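Local atomic coordinates of uncharacterized ATP-binding protein MJECL15 (Methanocaldococcus jannaschii, PDB entry 3H92), a protein that is of unknown function but probably binds ATP, this C-terminal domain belonging to a helix-turn-helix clan. Residues Leu37-Leu42 / Ser52-Lys57; Glu26-Ile31 / Arg59-Lys64. All blocks are in the same frame, centred on the assembly; numbering follows the deposited sequence.

Interaction 1 (Leu37-Leu42 / Ser52-Lys57)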
# COMPACT_ATOMS: atom_id res chain seq x y z
N LEU A 37 -0.56 8.05 -0.43
CA LEU A 37 -2.05 7.96 -0.46
C LEU A 37 -2.53 7.73 -1.85
O LEU A 37 -3.40 6.89 -2.07
CB LEU A 37 -2.83 9.19 0.03
CG LEU A 37 -3.12 9.48 1.50
CD1 LEU A 37 -4.07 10.72 1.62
CD2 LEU A 37 -3.65 8.25 2.29
N GLU A 38 -2.00 8.52 -2.79
CA GLU A 38 -2.50 8.46 -4.16
C GLU A 38 -2.19 7.10 -4.77
O GLU A 38 -3.08 6.48 -5.36
CB GLU A 38 -2.01 9.62 -5.03
CG GLU A 38 -2.83 10.94 -4.83
CD GLU A 38 -4.39 10.69 -4.67
OE1 GLU A 38 -5.01 10.15 -5.63
OE2 GLU A 38 -4.98 11.01 -3.58
N ALA A 39 -0.99 6.58 -4.50
CA ALA A 39 -0.65 5.20 -4.85
C ALA A 39 -1.70 4.22 -4.33
O ALA A 39 -2.31 3.53 -5.11
CB ALA A 39 0.72 4.83 -4.34
N LEU A 40 -1.91 4.16 -3.03
CA LEU A 40 -2.76 3.12 -2.45
C LEU A 40 -4.19 3.23 -2.90
O LEU A 40 -4.91 2.23 -3.00
CB LEU A 40 -2.68 3.18 -0.91
CG LEU A 40 -1.31 2.71 -0.36
CD1 LEU A 40 -1.21 2.83 1.13
CD2 LEU A 40 -1.07 1.29 -0.73
N LYS A 41 -4.60 4.44 -3.20
CA LYS A 41 -5.98 4.64 -3.60
C LYS A 41 -6.29 3.97 -4.92
O LYS A 41 -7.45 3.60 -5.19
CB LYS A 41 -6.30 6.14 -3.75
CG LYS A 41 -6.53 6.83 -2.44
CD LYS A 41 -6.61 8.33 -2.62
CE LYS A 41 -7.91 8.77 -3.25
NZ LYS A 41 -7.88 10.27 -3.41
N LEU A 42 -5.25 3.83 -5.73
CA LEU A 42 -5.44 3.15 -7.03
C LEU A 42 -6.06 1.77 -6.85
O LEU A 42 -6.68 1.21 -7.76
CB LEU A 42 -4.11 2.98 -7.75
CG LEU A 42 -3.47 4.25 -8.26
CD1 LEU A 42 -2.20 3.89 -9.05
CD2 LEU A 42 -4.48 5.11 -9.11
N SER A 52 4.10 -0.14 -13.27
CA SER A 52 4.41 1.20 -13.75
C SER A 52 3.29 2.18 -13.41
O SER A 52 3.41 3.35 -13.67
CB SER A 52 4.67 1.16 -15.25
OG SER A 52 3.59 0.53 -15.92
N LYS A 53 2.19 1.73 -12.83
CA LYS A 53 1.19 2.66 -12.37
C LYS A 53 1.65 3.46 -11.17
O LYS A 53 1.04 4.49 -10.86
CB LYS A 53 -0.14 1.97 -12.02
CG LYS A 53 -0.99 1.50 -13.23
CD LYS A 53 -1.73 2.61 -13.92
CE LYS A 53 -2.53 2.10 -15.11
NZ LYS A 53 -2.92 3.22 -15.94
N ILE A 54 2.74 3.04 -10.51
CA ILE A 54 3.21 3.66 -9.28
C ILE A 54 4.69 3.95 -9.36
O ILE A 54 5.46 3.14 -9.88
CB ILE A 54 2.91 2.75 -8.05
CG1 ILE A 54 1.41 2.82 -7.72
CG2 ILE A 54 3.72 3.15 -6.82
CD1 ILE A 54 0.87 1.52 -7.17
N LYS A 55 5.07 5.09 -8.80
CA LYS A 55 6.45 5.45 -8.74
C LYS A 55 7.30 4.40 -8.02
O LYS A 55 6.88 3.77 -7.02
CB LYS A 55 6.60 6.84 -8.11
CG LYS A 55 6.32 8.02 -9.10
CD LYS A 55 7.27 9.27 -8.90
CE LYS A 55 7.83 9.87 -10.28
NZ LYS A 55 8.89 10.98 -10.16
N ARG A 56 8.47 4.16 -8.59
CA ARG A 56 9.38 3.12 -8.12
C ARG A 56 9.68 3.25 -6.64
O ARG A 56 9.53 2.31 -5.89
CB ARG A 56 10.67 3.20 -8.92
CG ARG A 56 11.85 2.40 -8.40
CD ARG A 56 13.21 3.15 -8.68
NE ARG A 56 13.18 4.58 -8.30
CZ ARG A 56 14.19 5.44 -8.41
NH1 ARG A 56 15.37 5.05 -8.89
NH2 ARG A 56 14.03 6.72 -8.04
N LYS A 57 10.11 4.43 -6.22
CA LYS A 57 10.49 4.60 -4.84
C LYS A 57 9.33 4.14 -3.95
O LYS A 57 9.54 3.50 -2.92
CB LYS A 57 10.81 6.06 -4.57
CG LYS A 57 12.28 6.47 -4.64
CD LYS A 57 12.54 7.92 -4.01
CE LYS A 57 13.73 8.69 -4.74
NZ LYS A 57 13.91 10.16 -4.38

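Interaction 2 (Glu26-Ile31 / Arg59-Lys64)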
# COMPACT_ATOMS: atom_id res chain seq x y z
N GLU A 26 5.13 11.69 9.21
CA GLU A 26 5.99 12.32 10.20
C GLU A 26 7.45 12.11 9.90
O GLU A 26 8.27 13.05 9.87
CB GLU A 26 5.70 11.71 11.59
CG GLU A 26 4.29 11.91 12.08
CD GLU A 26 3.90 13.37 12.03
OE1 GLU A 26 4.77 14.23 12.36
OE2 GLU A 26 2.73 13.66 11.63
N ASP A 27 7.77 10.84 9.69
CA ASP A 27 9.09 10.38 9.98
C ASP A 27 9.87 10.20 8.70
O ASP A 27 10.99 10.69 8.63
CB ASP A 27 9.04 9.12 10.87
CG ASP A 27 8.36 9.38 12.26
OD1 ASP A 27 8.31 10.53 12.76
OD2 ASP A 27 7.88 8.39 12.87
N TYR A 28 9.29 9.56 7.68
CA TYR A 28 10.02 9.37 6.42
C TYR A 28 9.97 10.61 5.56
O TYR A 28 8.95 10.89 4.90
CB TYR A 28 9.57 8.14 5.65
CG TYR A 28 9.66 6.91 6.51
CD1 TYR A 28 8.63 5.99 6.54
CD2 TYR A 28 10.76 6.69 7.33
CE1 TYR A 28 8.69 4.87 7.32
CE2 TYR A 28 10.83 5.58 8.14
CZ TYR A 28 9.79 4.67 8.12
OH TYR A 28 9.83 3.54 8.91
N GLU A 29 11.08 11.34 5.65
CA GLU A 29 11.39 12.52 4.83
C GLU A 29 11.54 12.06 3.35
O GLU A 29 11.21 12.81 2.42
CB GLU A 29 12.66 13.26 5.35
CG GLU A 29 12.54 14.85 5.41
CD GLU A 29 13.90 15.66 5.21
OE1 GLU A 29 14.03 16.76 5.83
OE2 GLU A 29 14.81 15.24 4.44
N GLY A 30 12.00 10.81 3.16
CA GLY A 30 12.14 10.23 1.82
C GLY A 30 10.86 9.90 1.06
O GLY A 30 10.90 9.79 -0.18
N ILE A 31 9.75 9.72 1.77
CA ILE A 31 8.49 9.27 1.17
C ILE A 31 7.44 10.34 1.38
O ILE A 31 7.16 10.70 2.52
CB ILE A 31 8.00 7.96 1.81
CG1 ILE A 31 9.14 6.99 2.08
CG2 ILE A 31 7.02 7.27 0.92
CD1 ILE A 31 9.54 6.17 0.89
N ARG A 59 6.68 2.13 -4.76
CA ARG A 59 6.44 0.69 -4.82
C ARG A 59 7.44 -0.07 -3.99
O ARG A 59 7.07 -0.97 -3.27
CB ARG A 59 6.43 0.12 -6.26
CG ARG A 59 7.78 -0.34 -6.78
CD ARG A 59 7.68 -1.22 -7.96
NE ARG A 59 8.58 -0.80 -9.02
CZ ARG A 59 8.25 -0.01 -10.06
NH1 ARG A 59 9.17 0.24 -10.97
NH2 ARG A 59 7.02 0.56 -10.21
N ILE A 60 8.70 0.29 -4.11
CA ILE A 60 9.72 -0.37 -3.38
C ILE A 60 9.42 -0.33 -1.88
O ILE A 60 9.52 -1.33 -1.18
CB ILE A 60 11.04 0.31 -3.67
CG1 ILE A 60 11.58 -0.15 -5.01
CG2 ILE A 60 12.07 -0.05 -2.63
CD1 ILE A 60 12.95 0.44 -5.31
N PHE A 61 9.01 0.84 -1.41
CA PHE A 61 8.69 1.04 -0.01
C PHE A 61 7.51 0.22 0.48
O PHE A 61 7.53 -0.44 1.50
CB PHE A 61 8.43 2.54 0.19
CG PHE A 61 7.99 2.89 1.56
CD1 PHE A 61 8.90 2.95 2.60
CD2 PHE A 61 6.63 3.09 1.84
CE1 PHE A 61 8.49 3.24 3.90
CE2 PHE A 61 6.21 3.35 3.12
CZ PHE A 61 7.14 3.43 4.16
N LEU A 62 6.44 0.28 -0.28
CA LEU A 62 5.22 -0.45 0.05
C LEU A 62 5.36 -1.94 -0.02
O LEU A 62 4.64 -2.65 0.64
CB LEU A 62 4.12 0.00 -0.90
CG LEU A 62 3.70 1.46 -0.71
CD1 LEU A 62 2.60 1.79 -1.71
CD2 LEU A 62 3.22 1.68 0.74
N ILE A 63 6.27 -2.40 -0.85
CA ILE A 63 6.60 -3.82 -0.92
C ILE A 63 7.40 -4.17 0.33
O ILE A 63 7.08 -5.15 1.03
CB ILE A 63 7.47 -4.13 -2.21
CG1 ILE A 63 6.60 -4.18 -3.46
CG2 ILE A 63 8.30 -5.45 -2.08
CD1 ILE A 63 7.36 -4.15 -4.73
N LYS A 64 8.47 -3.41 0.59
CA LYS A 64 9.30 -3.58 1.77
C LYS A 64 8.44 -3.61 3.05
O LYS A 64 8.69 -4.38 3.95
CB LYS A 64 10.38 -2.48 1.83
CG LYS A 64 10.98 -2.14 3.22
CD LYS A 64 11.81 -0.73 3.28
CE LYS A 64 11.33 0.31 4.40
NZ LYS A 64 12.29 1.43 4.81

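Interaction 1 (Leu37-Leu42 / Ser52-Lys57)
The helical segment 37-42 and the connection 52-57 come closest at A39 and I54, whose CA atoms stand 6.1 Å apart, with no hydrogen bond between the two segments. The small side chain at A39 permits this approach, since a single methyl separates the helix backbone from the isoleucine. That methyl, A39 CB, meets I54 CG1 at 4.0 Å. One helical turn on, L42 supplies the second hydrophobic surface: its CD1 branch lies 4.0 Å from I54 CG1, and the leucine and isoleucine side chains run past each other in opposite directions. I54 CG1 sits anti to its own carbonyl carbon (chi1 -75°), which carries the longer branch of the isoleucine to both A39 and L42.

L42 CD1 also packs 3.8 Å from the backbone oxygen K53 O and touches the first methylene of the lysine, K53 CB. The chain of K53 bends at chi2 (-77°), carrying the ammonium group off from the helix; of its side chain, the root (CB) does the touching. Within segment 37-42, and not across the contact, K41 NZ forms a 3.0 Å salt bridge to the syn lone pair of E38 OE2.

I54 immediately precedes K55, the N-cap of helix 56-64; the contact therefore lies at the entry to that helix, and helix 33-45 packing there is consistent with the helix-turn-helix grouping of the family. L49 of strand 49-50 touches both L42 and I54, F43 also meets I54, and A39 reaches I58 on helix 56-64.

Interaction 2 (Glu26-Ile31 / Arg59-Lys64)
F61 projects from helix 56-64 toward two residues of the loop that follows helix 8-27, offering a face to I31 and an edge to Y28. I31 CG1 lies over the phenyl face, 4.2 Å from the centroid of the F61 ring and 16° off its normal, a CH-pi contact; the terminal methyl, I31 CD1, continues toward the ring's root and comes within 3.7 Å of F61 CG. The ring reaches the loop because F61 CG stands anti to its backbone N (chi1 175°), extending outward from the helix.

Y28 meets the far end of the same ring. The CD1-CE1 side of Y28 lies against the CE1-CZ side of F61, with Y28 CE1 to F61 CE1 at 3.8 Å. The two planes are inclined by 71° and their centroids lie 5.6 Å apart, an oblique aromatic pair. K64 NZ lies above the Y28 ring, not far from its normal, 5.7 Å from the centroid; this is long, at most a weak cation-pi attraction.

L20 and V24 of helix 8-27 also touch F61, and V24 and V36 touch I31. With no hydrogen bond across the segments, the contact depends on hydrophobic burial and dispersion, through the CH-pi contact of I31 and the oblique Y28-F61 aromatic pair.

Interactions 1 and 2 have centres about 12 Å apart and meet at helix 56-64: interaction 1 uses only the lead-in (K53 and I54), interaction 2 the helix itself, through F61. The segments follow in the order 26-31, 37-42, 52-57, 59-64, with interaction 1 nested inside the loop closed by interaction 2; helix 33-45 faces the lead-in, while the loop after helix 8-27 packs on F61. The two touch directly where L40 CD2 meets L62 CD1 at 3.8 Å, and I54 O lies near the guanidinium of R59. Together they join three successive helices into one compact hydrophobic unit, consistent with the helix-turn-helix grouping of the family, beside a small antiparallel sheet.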